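Long-range contact in ferritin like protein (Caulobacter vibrioides, PDB 3HL1), which is of uncharacterised function but belongs to the ferritin-like family and is probably a metal-binding protein: residues Ile121-Leu134 / Gly142-Gly154. Sequence-based numbering, arbitrary orientation.
Sequences IEYPEWRTQREPDL and GSIGEFYDALRVG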
loop_
_atom_site.group_PDB
_atom_site.type_symbol
_atom_site.label_atom_id
_atom_site.label_comp_id
_atom_site.label_asym_id
_atom_site.label_seq_id
_atom_site.Cartn_x
_atom_site.Cartn_y
_atom_site.Cartn_z
ATOM N N ILE A 121 -8.691 -2.725 5.352
ATOM C CA ILE A 121 -7.650 -2.915 4.315
ATOM C C ILE A 121 -6.813 -4.141 4.624
ATOM O O ILE A 121 -6.482 -4.892 3.726
ATOM C CB ILE A 121 -6.741 -1.690 4.205
ATOM C CG1 ILE A 121 -7.458 -0.539 3.525
ATOM C CG2 ILE A 121 -5.473 -1.991 3.407
ATOM C CD1 ILE A 121 -6.845 0.823 3.956
ATOM N N GLU A 122 -6.437 -4.299 5.887
ATOM C CA GLU A 122 -5.589 -5.380 6.315
ATOM C C GLU A 122 -6.350 -6.615 6.810
ATOM O O GLU A 122 -5.758 -7.509 7.411
ATOM C CB GLU A 122 -4.651 -4.889 7.438
ATOM C CG GLU A 122 -3.813 -3.621 7.112
ATOM C CD GLU A 122 -2.587 -3.884 6.226
ATOM O OE1 GLU A 122 -2.381 -5.037 5.721
ATOM O OE2 GLU A 122 -1.809 -2.919 6.027
ATOM N N TYR A 123 -7.645 -6.660 6.557
ATOM C CA TYR A 123 -8.501 -7.750 7.011
ATOM C C TYR A 123 -7.949 -9.098 6.531
ATOM O O TYR A 123 -7.706 -9.262 5.316
ATOM C CB TYR A 123 -9.907 -7.575 6.458
ATOM C CG TYR A 123 -10.942 -8.463 7.095
ATOM C CD1 TYR A 123 -11.236 -8.363 8.461
ATOM C CD2 TYR A 123 -11.675 -9.360 6.325
ATOM C CE1 TYR A 123 -12.194 -9.147 9.019
ATOM C CE2 TYR A 123 -12.648 -10.143 6.896
ATOM C CZ TYR A 123 -12.882 -10.025 8.252
ATOM O OH TYR A 123 -13.869 -10.759 8.837
ATOM N N PRO A 124 -7.741 -10.058 7.464
ATOM C CA PRO A 124 -7.085 -11.324 7.113
ATOM C C PRO A 124 -7.932 -12.239 6.237
ATOM O O PRO A 124 -9.126 -12.387 6.422
ATOM C CB PRO A 124 -6.843 -11.991 8.490
ATOM C CG PRO A 124 -6.932 -10.893 9.469
ATOM C CD PRO A 124 -7.995 -10.002 8.917
ATOM N N GLU A 125 -7.296 -12.858 5.273
ATOM C CA GLU A 125 -8.007 -13.726 4.336
ATOM C C GLU A 125 -8.778 -14.833 5.042
ATOM O O GLU A 125 -9.866 -15.222 4.588
ATOM C CB GLU A 125 -6.992 -14.373 3.420
ATOM C CG GLU A 125 -7.608 -15.078 2.254
ATOM C CD GLU A 125 -6.600 -15.792 1.348
ATOM O OE1 GLU A 125 -5.356 -15.772 1.615
ATOM O OE2 GLU A 125 -7.107 -16.383 0.359
ATOM N N TRP A 126 -8.203 -15.396 6.099
ATOM C CA TRP A 126 -8.877 -16.516 6.783
ATOM C C TRP A 126 -10.246 -16.155 7.388
ATOM O O TRP A 126 -11.130 -17.012 7.515
ATOM C CB TRP A 126 -7.979 -17.181 7.822
ATOM C CG TRP A 126 -7.700 -16.380 9.023
ATOM C CD1 TRP A 126 -6.635 -15.542 9.223
ATOM C CD2 TRP A 126 -8.453 -16.367 10.243
ATOM N NE1 TRP A 126 -6.686 -15.005 10.485
ATOM C CE2 TRP A 126 -7.792 -15.489 11.132
ATOM C CE3 TRP A 126 -9.625 -17.013 10.676
ATOM C CZ2 TRP A 126 -8.266 -15.232 12.428
ATOM C CZ3 TRP A 126 -10.103 -16.756 11.978
ATOM C CH2 TRP A 126 -9.419 -15.876 12.833
ATOM N N ARG A 127 -10.431 -14.901 7.762
ATOM C CA ARG A 127 -11.730 -14.442 8.282
ATOM C C ARG A 127 -12.804 -14.251 7.203
ATOM O O ARG A 127 -13.983 -14.210 7.503
ATOM C CB ARG A 127 -11.496 -13.164 9.069
ATOM C CG ARG A 127 -10.601 -13.443 10.246
ATOM C CD ARG A 127 -10.019 -12.237 10.787
ATOM N NE ARG A 127 -10.881 -11.588 11.750
ATOM C CZ ARG A 127 -10.712 -11.600 13.064
ATOM N NH1 ARG A 127 -11.569 -10.917 13.813
ATOM N NH2 ARG A 127 -9.704 -12.266 13.632
ATOM N N THR A 128 -12.397 -14.140 5.934
ATOM C CA THR A 128 -13.345 -13.898 4.828
ATOM C C THR A 128 -14.265 -15.104 4.549
ATOM O O THR A 128 -15.341 -14.971 3.961
ATOM C CB THR A 128 -12.597 -13.507 3.536
ATOM O OG1 THR A 128 -11.773 -14.599 3.064
ATOM C CG2 THR A 128 -11.758 -12.265 3.785
ATOM N N GLN A 129 -13.823 -16.278 4.975
ATOM C CA GLN A 129 -14.536 -17.527 4.717
ATOM C C GLN A 129 -14.857 -17.685 3.234
ATOM O O GLN A 129 -15.996 -17.911 2.859
ATOM C CB GLN A 129 -15.815 -17.610 5.528
ATOM C CG GLN A 129 -15.613 -17.503 7.008
ATOM C CD GLN A 129 -16.819 -18.009 7.750
ATOM O OE1 GLN A 129 -17.086 -19.213 7.746
ATOM N NE2 GLN A 129 -17.568 -17.100 8.382
ATOM N N ARG A 130 -13.866 -17.482 2.379
ATOM C CA ARG A 130 -14.084 -17.782 0.981
ATOM C C ARG A 130 -12.937 -18.515 0.361
ATOM O O ARG A 130 -11.796 -18.388 0.779
ATOM C CB ARG A 130 -14.474 -16.547 0.163
ATOM C CG ARG A 130 -13.505 -15.424 0.083
ATOM C CD ARG A 130 -14.102 -14.306 -0.753
ATOM N NE ARG A 130 -13.637 -14.254 -2.146
ATOM C CZ ARG A 130 -14.382 -14.400 -3.246
ATOM N NH1 ARG A 130 -15.682 -14.672 -3.199
ATOM N NH2 ARG A 130 -13.805 -14.280 -4.423
ATOM N N GLU A 131 -13.288 -19.340 -0.614
ATOM C CA GLU A 131 -12.314 -19.964 -1.487
ATOM C C GLU A 131 -11.744 -18.870 -2.413
ATOM O O GLU A 131 -12.520 -18.159 -3.043
ATOM C CB GLU A 131 -12.980 -21.086 -2.304
ATOM C CG GLU A 131 -12.995 -22.424 -1.582
ATOM C CD GLU A 131 -11.585 -22.941 -1.360
ATOM O OE1 GLU A 131 -10.827 -23.035 -2.349
ATOM O OE2 GLU A 131 -11.228 -23.229 -0.202
ATOM N N PRO A 132 -10.398 -18.734 -2.483
ATOM C CA PRO A 132 -9.789 -17.735 -3.357
ATOM C C PRO A 132 -10.234 -17.947 -4.778
ATOM O O PRO A 132 -10.293 -19.107 -5.233
ATOM C CB PRO A 132 -8.291 -18.008 -3.220
ATOM C CG PRO A 132 -8.161 -18.681 -1.883
ATOM C CD PRO A 132 -9.373 -19.491 -1.729
ATOM N N ASP A 133 -10.605 -16.864 -5.448
ATOM C CA ASP A 133 -11.018 -16.935 -6.838
ATOM C C ASP A 133 -9.743 -16.793 -7.656
ATOM O O ASP A 133 -9.117 -15.711 -7.692
ATOM C CB ASP A 133 -11.995 -15.849 -7.183
ATOM C CG ASP A 133 -12.588 -16.040 -8.547
ATOM O OD1 ASP A 133 -12.006 -16.800 -9.370
ATOM O OD2 ASP A 133 -13.618 -15.402 -8.792
ATOM N N LEU A 134 -9.347 -17.901 -8.281
ATOM C CA LEU A 134 -8.044 -17.998 -8.939
ATOM C C LEU A 134 -8.083 -17.696 -10.438
ATOM O O LEU A 134 -7.036 -17.830 -11.116
ATOM C CB LEU A 134 -7.417 -19.395 -8.689
ATOM C CG LEU A 134 -7.267 -19.793 -7.205
ATOM C CD1 LEU A 134 -6.713 -21.205 -7.076
ATOM C CD2 LEU A 134 -6.391 -18.783 -6.463
ATOM N N GLY A 142 -11.715 -10.429 -1.808
ATOM C CA GLY A 142 -12.250 -10.155 -0.478
ATOM C C GLY A 142 -11.245 -9.672 0.547
ATOM O O GLY A 142 -11.613 -9.228 1.616
ATOM N N SER A 143 -9.959 -9.784 0.205
ATOM C CA SER A 143 -8.848 -9.416 1.095
ATOM C C SER A 143 -7.568 -9.295 0.265
ATOM O O SER A 143 -7.506 -9.819 -0.830
ATOM C CB SER A 143 -8.606 -10.515 2.142
ATOM O OG SER A 143 -8.307 -11.791 1.538
ATOM N N ILE A 144 -6.544 -8.677 0.840
ATOM C CA ILE A 144 -5.253 -8.560 0.201
ATOM C C ILE A 144 -4.622 -9.921 0.073
ATOM O O ILE A 144 -4.031 -10.231 -0.952
ATOM C CB ILE A 144 -4.307 -7.606 0.988
ATOM C CG1 ILE A 144 -4.846 -6.187 0.896
ATOM C CG2 ILE A 144 -2.901 -7.711 0.436
ATOM C CD1 ILE A 144 -4.019 -5.148 1.711
ATOM N N GLY A 145 -4.784 -10.747 1.094
ATOM C CA GLY A 145 -4.276 -12.071 1.111
ATOM C C GLY A 145 -4.805 -12.904 -0.019
ATOM O O GLY A 145 -4.042 -13.686 -0.623
ATOM N N GLU A 146 -6.097 -12.759 -0.317
ATOM C CA GLU A 146 -6.675 -13.496 -1.437
ATOM C C GLU A 146 -6.088 -13.036 -2.775
ATOM O O GLU A 146 -5.836 -13.829 -3.711
ATOM C CB GLU A 146 -8.191 -13.314 -1.488
ATOM C CG GLU A 146 -8.849 -14.187 -2.571
ATOM C CD GLU A 146 -10.322 -13.863 -2.860
ATOM O OE1 GLU A 146 -10.958 -13.170 -2.046
ATOM O OE2 GLU A 146 -10.839 -14.336 -3.914
ATOM N N PHE A 147 -5.951 -11.733 -2.919
ATOM C CA PHE A 147 -5.279 -11.165 -4.111
ATOM C C PHE A 147 -3.905 -11.859 -4.287
ATOM O O PHE A 147 -3.575 -12.357 -5.378
ATOM C CB PHE A 147 -5.091 -9.654 -3.927
ATOM C CG PHE A 147 -4.721 -8.891 -5.227
ATOM C CD1 PHE A 147 -3.824 -9.400 -6.143
ATOM C CD2 PHE A 147 -5.287 -7.672 -5.496
ATOM C CE1 PHE A 147 -3.523 -8.718 -7.314
ATOM C CE2 PHE A 147 -4.983 -6.993 -6.671
ATOM C CZ PHE A 147 -4.113 -7.540 -7.577
ATOM N N TYR A 148 -3.087 -11.890 -3.232
ATOM C CA TYR A 148 -1.791 -12.557 -3.319
ATOM C C TYR A 148 -1.842 -14.055 -3.545
ATOM O O TYR A 148 -0.947 -14.580 -4.205
ATOM C CB TYR A 148 -0.855 -12.179 -2.168
ATOM C CG TYR A 148 -0.331 -10.772 -2.331
ATOM C CD1 TYR A 148 0.553 -10.452 -3.372
ATOM C CD2 TYR A 148 -0.732 -9.744 -1.498
ATOM C CE1 TYR A 148 1.020 -9.154 -3.543
ATOM C CE2 TYR A 148 -0.243 -8.435 -1.663
ATOM C CZ TYR A 148 0.624 -8.163 -2.703
ATOM O OH TYR A 148 1.082 -6.905 -2.902
ATOM N N ASP A 149 -2.859 -14.747 -3.015
ATOM C CA ASP A 149 -3.086 -16.131 -3.375
ATOM C C ASP A 149 -3.245 -16.384 -4.880
ATOM O O ASP A 149 -2.687 -17.362 -5.426
ATOM C CB ASP A 149 -4.387 -16.617 -2.741
ATOM C CG ASP A 149 -4.228 -17.077 -1.324
ATOM O OD1 ASP A 149 -3.111 -17.111 -0.775
ATOM O OD2 ASP A 149 -5.276 -17.439 -0.770
ATOM N N ALA A 150 -4.107 -15.581 -5.513
ATOM C CA ALA A 150 -4.315 -15.621 -6.975
ATOM C C ALA A 150 -3.002 -15.316 -7.684
ATOM O O ALA A 150 -2.597 -16.007 -8.627
ATOM C CB ALA A 150 -5.376 -14.628 -7.382
ATOM N N LEU A 151 -2.319 -14.269 -7.248
ATOM C CA LEU A 151 -1.039 -13.926 -7.871
ATOM C C LEU A 151 -0.018 -15.094 -7.858
ATOM O O LEU A 151 0.606 -15.391 -8.844
ATOM C CB LEU A 151 -0.458 -12.703 -7.189
ATOM C CG LEU A 151 0.603 -11.990 -8.019
ATOM C CD1 LEU A 151 -0.020 -11.198 -9.169
ATOM C CD2 LEU A 151 1.471 -11.077 -7.096
ATOM N N ARG A 152 0.111 -15.794 -6.739
ATOM C CA ARG A 152 0.975 -17.006 -6.688
ATOM C C ARG A 152 0.643 -18.077 -7.756
ATOM O O ARG A 152 1.537 -18.706 -8.314
ATOM C CB ARG A 152 0.871 -17.698 -5.328
ATOM C CG ARG A 152 1.452 -16.947 -4.192
ATOM C CD ARG A 152 1.342 -17.827 -2.923
ATOM N NE ARG A 152 1.854 -17.119 -1.757
ATOM C CZ ARG A 152 1.099 -16.519 -0.843
ATOM N NH1 ARG A 152 -0.220 -16.478 -0.953
ATOM N NH2 ARG A 152 1.675 -15.909 0.180
ATOM N N VAL A 153 -0.621 -18.233 -8.089
ATOM C CA VAL A 153 -1.035 -19.186 -9.126
ATOM C C VAL A 153 -0.551 -18.767 -10.503
ATOM O O VAL A 153 0.062 -19.582 -11.222
ATOM C CB VAL A 153 -2.583 -19.447 -9.102
ATOM C CG1 VAL A 153 -3.053 -20.326 -10.291
ATOM C CG2 VAL A 153 -2.957 -20.102 -7.786
ATOM N N GLY A 154 -0.785 -17.505 -10.879
ATOM C CA GLY A 154 -0.254 -17.006 -12.145
ATOM C C GLY A 154 1.255 -17.090 -12.215
ATOM O O GLY A 154 1.808 -17.488 -13.239
HETATM O O HOH W 1 -7.370 -7.526 3.307
HETATM O O HOH W 2 -5.241 -9.967 3.949
HETATM O O HOH W 3 -10.511 -13.052 0.896
#
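The loop that follows helix 112-121 runs alongside the first turns of helix 144-157, its backbone approaching closely at E125 and G145 (CA to CA 5.2 Å) and most closely at L134 and A150 (CA to CA 4.8 Å). E146 carries the contact. A chi1 of -174° and an extended chain carry its carboxylate outward to R130, which grips it side-on with two nitrogens: NE to OE1 of E146 at 2.9 Å, from the syn side but tilted out of the carboxylate plane, and NH2 to the syn lone pair of E146 OE2 at 3.0 Å. Both oxygens lie near the guanidinium plane, yet the two flat groups are turned 41° apart. OE2 of E146 also accepts D133 N on its anti side, again tilted from the plane, in a nearly straight bond (171°), while G142 N meets E146 OE1 from the face opposite R130 NE. S143 caps the helix, its OG accepting from E146 N at 3.0 Å, and packs against CA and CG of E125. Waters bridge I144 N and G145 N to loop carbonyls; a third donates to T128 OG1 and E146 OE1 beside S143 OG. At the far end, L134 CD2 rests on V153 CG2 (3.9 Å) and against A150. Three bonds from 121-134 thus join loop to helix through one buried carboxylate, and G142 N adds a fourth, which should favour its ionised form.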